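Local coordinates for protein carbohydrate kinase, FGGY (Rhodospirillum rubrum, PDB 3IFR) that probably phosphorylates D-xylulose, as a xylulose kinase of the FGGY carbohydrate kinase family, at residues F404-M417 and D422-P434. Sequence-based numbering, arbitrary orientation.
Sequences FFASDGGTRSRVWM and DVLQRPVQLLANP
One face of the Phe404 ring is covered by Leu424: methyl CD2 sits 3.6 Å from the ring centroid and 14° off the normal, which qualifies as a CH-pi contact. Arg426 meets the same ring through its methylenes, CD 3.5 Å from Phe404 CE2, with CE2 near the edge of the guanidinium. Water 1 lies at the ring's edge and links Phe404 N to Pro427 O. The Phe405 ring, on the other side of the sheet, meets Gln429 CB and CG obliquely, while the Gln429 amide turns away to donate to Leu430 O and to Gly465 O of the neighbouring strand 463-468. With an alanine at Phe404, Leu424 CD2 and the Arg426 methylenes would probably lose the ring they pack on, opening a gap beside the end of helix 414-424.

Strands 404-407 and 428-432 run parallel. Gln429 N donates to Phe404 O at 2.8 Å and 174°, Ala406 N to Gln429 O from above the carbonyl plane, and Leu431 N to Ala406 O along a more bent path. On the Phe404 side, Leu430 CG, anti to the carbonyl carbon and beside the backbone N (chi1 -62°), carries CD2 in among Ala406 CB at 3.6 Å, Thr411 CG2 and the selenium of selenomethionine Met417 at 3.5 Å. Thr411 OG1 is tied back to Asp408 O, which also accepts from Thr411 N, and Ser413 caps helix 414-424 by accepting from Trp416 N.

This is a beta-alpha-beta unit of the actin-like ATPase fold: backbone bonds fix the strand register, while apolar side chains carry the contacts on the Leu430 and Phe404 side and seat the connecting helix on the sheet.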
loop_
_atom_site.group_PDB
_atom_site.type_symbol
_atom_site.label_atom_id
_atom_site.label_comp_id
_atom_site.label_asym_id
_atom_site.label_seq_id
_atom_site.Cartn_x
_atom_site.Cartn_y
_atom_site.Cartn_z
ATOM N N PHE A 404 -4.857 -17.072 -2.959
ATOM C CA PHE A 404 -3.785 -16.195 -3.440
ATOM C C PHE A 404 -4.044 -15.536 -4.787
ATOM O O PHE A 404 -4.528 -16.166 -5.731
ATOM C CB PHE A 404 -2.470 -16.967 -3.564
ATOM C CG PHE A 404 -1.955 -17.471 -2.261
ATOM C CD1 PHE A 404 -1.061 -16.724 -1.531
ATOM C CD2 PHE A 404 -2.417 -18.680 -1.740
ATOM C CE1 PHE A 404 -0.616 -17.178 -0.296
ATOM C CE2 PHE A 404 -1.982 -19.137 -0.521
ATOM C CZ PHE A 404 -1.086 -18.401 0.205
ATOM N N PHE A 405 -3.687 -14.252 -4.864
ATOM C CA PHE A 405 -3.919 -13.461 -6.055
ATOM C C PHE A 405 -2.622 -12.748 -6.361
ATOM O O PHE A 405 -1.906 -12.358 -5.445
ATOM C CB PHE A 405 -5.050 -12.443 -5.815
ATOM C CG PHE A 405 -6.371 -13.073 -5.387
ATOM C CD1 PHE A 405 -7.423 -13.208 -6.286
ATOM C CD2 PHE A 405 -6.552 -13.559 -4.100
ATOM C CE1 PHE A 405 -8.633 -13.794 -5.882
ATOM C CE2 PHE A 405 -7.750 -14.129 -3.704
ATOM C CZ PHE A 405 -8.785 -14.238 -4.593
ATOM N N ALA A 406 -2.304 -12.579 -7.638
ATOM C CA ALA A 406 -1.207 -11.697 -7.978
ATOM C C ALA A 406 -1.698 -10.584 -8.900
ATOM O O ALA A 406 -2.600 -10.769 -9.710
ATOM C CB ALA A 406 -0.041 -12.451 -8.567
ATOM N N SER A 407 -1.120 -9.412 -8.734
ATOM C CA SER A 407 -1.485 -8.259 -9.533
ATOM C C SER A 407 -0.221 -7.478 -9.856
ATOM O O SER A 407 0.884 -7.842 -9.420
ATOM C CB SER A 407 -2.417 -7.356 -8.753
ATOM O OG SER A 407 -1.649 -6.616 -7.831
ATOM N N ASP A 408 -0.395 -6.412 -10.627
ATOM C CA ASP A 408 0.694 -5.530 -11.036
ATOM C C ASP A 408 1.605 -6.113 -12.101
ATOM O O ASP A 408 1.381 -7.224 -12.610
ATOM C CB ASP A 408 1.541 -5.095 -9.842
ATOM C CG ASP A 408 1.981 -3.648 -9.948
ATOM O OD1 ASP A 408 2.422 -3.223 -11.042
ATOM O OD2 ASP A 408 1.850 -2.925 -8.936
ATOM N N GLY A 409 2.662 -5.355 -12.385
ATOM C CA GLY A 409 3.533 -5.564 -13.523
ATOM C C GLY A 409 4.125 -6.946 -13.693
ATOM O O GLY A 409 4.206 -7.436 -14.798
ATOM N N GLY A 410 4.547 -7.573 -12.604
ATOM C CA GLY A 410 5.214 -8.856 -12.710
ATOM C C GLY A 410 4.290 -9.931 -13.258
ATOM O O GLY A 410 4.760 -10.948 -13.799
ATOM N N THR A 411 2.981 -9.722 -13.128
ATOM C CA THR A 411 2.033 -10.699 -13.658
ATOM C C THR A 411 2.113 -10.821 -15.175
ATOM O O THR A 411 1.642 -11.776 -15.745
ATOM C CB THR A 411 0.592 -10.397 -13.281
ATOM O OG1 THR A 411 0.215 -9.112 -13.800
ATOM C CG2 THR A 411 0.421 -10.447 -11.776
ATOM N N ARG A 412 2.714 -9.855 -15.841
ATOM C CA ARG A 412 2.917 -9.985 -17.277
ATOM C C ARG A 412 3.984 -11.030 -17.629
ATOM O O ARG A 412 4.131 -11.383 -18.806
ATOM C CB ARG A 412 3.295 -8.641 -17.889
ATOM C CG ARG A 412 2.150 -7.652 -18.068
ATOM C CD ARG A 412 2.677 -6.289 -18.597
ATOM N NE ARG A 412 2.944 -5.300 -17.542
ATOM C CZ ARG A 412 2.043 -4.418 -17.088
ATOM N NH1 ARG A 412 0.810 -4.405 -17.596
ATOM N NH2 ARG A 412 2.359 -3.548 -16.122
ATOM N N SER A 413 4.728 -11.526 -16.636
ATOM C CA SER A 413 5.691 -12.601 -16.893
ATOM C C SER A 413 5.164 -13.989 -16.519
ATOM O O SER A 413 4.999 -14.317 -15.332
ATOM C CB SER A 413 7.021 -12.341 -16.189
ATOM O OG SER A 413 7.697 -13.574 -15.952
ATOM N N ARG A 414 4.904 -14.811 -17.537
ATOM C CA ARG A 414 4.327 -16.138 -17.317
ATOM C C ARG A 414 5.373 -17.019 -16.648
ATOM O O ARG A 414 5.062 -17.935 -15.867
ATOM C CB ARG A 414 3.845 -16.753 -18.643
ATOM C CG ARG A 414 3.199 -18.131 -18.503
ATOM C CD ARG A 414 2.078 -18.111 -17.440
ATOM N NE ARG A 414 1.464 -19.424 -17.152
ATOM C CZ ARG A 414 2.045 -20.381 -16.427
ATOM N NH1 ARG A 414 3.275 -20.206 -15.945
ATOM N NH2 ARG A 414 1.418 -21.528 -16.208
ATOM N N VAL A 415 6.627 -16.742 -16.953
ATOM C CA VAL A 415 7.675 -17.498 -16.309
ATOM C C VAL A 415 7.751 -17.169 -14.819
ATOM O O VAL A 415 7.902 -18.066 -13.994
ATOM C CB VAL A 415 9.008 -17.245 -16.991
ATOM C CG1 VAL A 415 10.089 -18.088 -16.365
ATOM C CG2 VAL A 415 8.853 -17.571 -18.492
ATOM N N TRP A 416 7.651 -15.884 -14.475
ATOM C CA TRP A 416 7.804 -15.475 -13.087
ATOM C C TRP A 416 6.657 -16.077 -12.290
ATOM O O TRP A 416 6.876 -16.651 -11.236
ATOM C CB TRP A 416 7.825 -13.952 -12.930
ATOM C CG TRP A 416 8.526 -13.485 -11.678
ATOM C CD1 TRP A 416 9.250 -14.254 -10.781
ATOM C CD2 TRP A 416 8.617 -12.132 -11.196
ATOM N NE1 TRP A 416 9.733 -13.460 -9.775
ATOM C CE2 TRP A 416 9.375 -12.158 -10.016
ATOM C CE3 TRP A 416 8.124 -10.900 -11.663
ATOM C CZ2 TRP A 416 9.656 -10.998 -9.292
ATOM C CZ3 TRP A 416 8.414 -9.758 -10.955
ATOM C CH2 TRP A 416 9.165 -9.814 -9.776
HETATM N N MSE A 417 5.442 -15.952 -12.823
HETATM C CA MSE A 417 4.255 -16.429 -12.130
HETATM C C MSE A 417 4.245 -17.967 -11.981
HETATM O O MSE A 417 3.850 -18.488 -10.945
HETATM C CB MSE A 417 3.001 -15.916 -12.823
HETATM C CG MSE A 417 2.891 -14.415 -12.838
HETATM SE SE MSE A 417 2.886 -13.570 -11.023
HETATM C CE MSE A 417 4.839 -13.320 -10.793
ATOM N N ASP A 422 4.930 -22.417 -8.280
ATOM C CA ASP A 422 5.710 -23.624 -7.959
ATOM C C ASP A 422 6.450 -23.500 -6.621
ATOM O O ASP A 422 6.805 -24.516 -5.981
ATOM C CB ASP A 422 6.739 -23.963 -9.039
ATOM C CG ASP A 422 6.112 -24.518 -10.313
ATOM O OD1 ASP A 422 4.965 -24.999 -10.253
ATOM O OD2 ASP A 422 6.791 -24.457 -11.373
ATOM N N VAL A 423 6.675 -22.266 -6.198
ATOM C CA VAL A 423 7.426 -22.036 -4.952
ATOM C C VAL A 423 6.450 -22.018 -3.774
ATOM O O VAL A 423 6.717 -22.509 -2.664
ATOM C CB VAL A 423 8.176 -20.699 -5.006
ATOM C CG1 VAL A 423 8.364 -20.141 -3.611
ATOM C CG2 VAL A 423 9.497 -20.860 -5.775
ATOM N N LEU A 424 5.302 -21.430 -4.057
ATOM C CA LEU A 424 4.292 -21.276 -3.068
ATOM C C LEU A 424 3.573 -22.616 -2.956
ATOM O O LEU A 424 3.168 -23.021 -1.880
ATOM C CB LEU A 424 3.327 -20.201 -3.543
ATOM C CG LEU A 424 2.364 -19.702 -2.493
ATOM C CD1 LEU A 424 3.137 -18.830 -1.533
ATOM C CD2 LEU A 424 1.229 -18.931 -3.200
ATOM N N GLN A 425 3.377 -23.293 -4.080
ATOM C CA GLN A 425 2.725 -24.596 -4.024
ATOM C C GLN A 425 1.269 -24.341 -3.612
ATOM O O GLN A 425 0.663 -25.084 -2.824
ATOM C CB GLN A 425 3.488 -25.443 -3.008
ATOM C CG GLN A 425 4.069 -26.820 -3.428
ATOM C CD GLN A 425 4.087 -27.171 -4.907
ATOM O OE1 GLN A 425 4.911 -26.700 -5.681
ATOM N NE2 GLN A 425 3.231 -28.092 -5.275
ATOM N N ARG A 426 0.715 -23.259 -4.150
ATOM C CA ARG A 426 -0.726 -23.041 -4.137
ATOM C C ARG A 426 -1.125 -22.347 -5.410
ATOM O O ARG A 426 -0.309 -21.690 -6.028
ATOM C CB ARG A 426 -1.156 -22.239 -2.922
ATOM C CG ARG A 426 -1.484 -23.139 -1.744
ATOM C CD ARG A 426 -1.039 -22.494 -0.462
ATOM N NE ARG A 426 -1.253 -23.309 0.746
ATOM C CZ ARG A 426 -1.144 -24.634 0.802
ATOM N NH1 ARG A 426 -0.836 -25.340 -0.280
ATOM N NH2 ARG A 426 -1.338 -25.255 1.955
ATOM N N PRO A 427 -2.379 -22.532 -5.845
ATOM C CA PRO A 427 -2.782 -21.857 -7.079
ATOM C C PRO A 427 -2.694 -20.343 -6.934
ATOM O O PRO A 427 -2.985 -19.841 -5.845
ATOM C CB PRO A 427 -4.246 -22.313 -7.249
ATOM C CG PRO A 427 -4.314 -23.641 -6.521
ATOM C CD PRO A 427 -3.446 -23.396 -5.313
ATOM N N VAL A 428 -2.269 -19.631 -7.978
ATOM C CA VAL A 428 -2.178 -18.186 -7.883
ATOM C C VAL A 428 -3.125 -17.559 -8.909
ATOM O O VAL A 428 -2.978 -17.804 -10.100
ATOM C CB VAL A 428 -0.730 -17.661 -8.133
ATOM C CG1 VAL A 428 -0.724 -16.166 -8.132
ATOM C CG2 VAL A 428 0.305 -18.220 -7.122
ATOM N N GLN A 429 -4.089 -16.759 -8.473
ATOM C CA GLN A 429 -5.001 -16.106 -9.427
ATOM C C GLN A 429 -4.437 -14.765 -9.893
ATOM O O GLN A 429 -4.370 -13.822 -9.103
ATOM C CB GLN A 429 -6.369 -15.872 -8.789
ATOM C CG GLN A 429 -7.338 -15.022 -9.668
ATOM C CD GLN A 429 -7.835 -15.792 -10.890
ATOM O OE1 GLN A 429 -8.717 -16.650 -10.774
ATOM N NE2 GLN A 429 -7.250 -15.500 -12.063
ATOM N N LEU A 430 -4.017 -14.684 -11.154
ATOM C CA LEU A 430 -3.499 -13.442 -11.723
ATOM C C LEU A 430 -4.672 -12.510 -12.058
ATOM O O LEU A 430 -5.768 -12.975 -12.393
ATOM C CB LEU A 430 -2.693 -13.700 -12.998
ATOM C CG LEU A 430 -1.430 -14.550 -12.933
ATOM C CD1 LEU A 430 -0.665 -14.472 -14.301
ATOM C CD2 LEU A 430 -0.537 -14.102 -11.730
ATOM N N LEU A 431 -4.438 -11.208 -11.940
ATOM C CA LEU A 431 -5.438 -10.207 -12.284
ATOM C C LEU A 431 -4.754 -8.892 -12.643
ATOM O O LEU A 431 -3.592 -8.646 -12.300
ATOM C CB LEU A 431 -6.396 -9.982 -11.124
ATOM C CG LEU A 431 -5.691 -9.354 -9.928
ATOM C CD1 LEU A 431 -6.178 -7.932 -9.727
ATOM C CD2 LEU A 431 -5.945 -10.171 -8.667
ATOM N N ALA A 432 -5.467 -8.055 -13.368
ATOM C CA ALA A 432 -4.956 -6.722 -13.655
ATOM C C ALA A 432 -5.869 -5.709 -12.993
ATOM O O ALA A 432 -7.098 -5.815 -13.063
ATOM C CB ALA A 432 -4.892 -6.484 -15.154
ATOM N N ASN A 433 -5.288 -4.712 -12.362
ATOM C CA ASN A 433 -6.091 -3.729 -11.657
ATOM C C ASN A 433 -5.458 -2.406 -11.940
ATOM O O ASN A 433 -4.814 -1.844 -11.074
ATOM C CB ASN A 433 -5.996 -4.024 -10.178
ATOM C CG ASN A 433 -6.958 -3.215 -9.341
ATOM O OD1 ASN A 433 -7.052 -3.479 -8.118
ATOM N ND2 ASN A 433 -7.680 -2.224 -9.962
ATOM N N PRO A 434 -5.601 -1.923 -13.178
ATOM C CA PRO A 434 -4.810 -0.783 -13.646
ATOM C C PRO A 434 -5.287 0.531 -13.005
ATOM O O PRO A 434 -4.478 1.295 -12.476
ATOM C CB PRO A 434 -5.063 -0.763 -15.158
ATOM C CG PRO A 434 -6.083 -1.815 -15.434
ATOM C CD PRO A 434 -6.654 -2.292 -14.134
HETATM O O HOH W 1 -4.878 -19.992 -4.252
HETATM O O HOH W 2 -2.588 -4.510 -11.957
#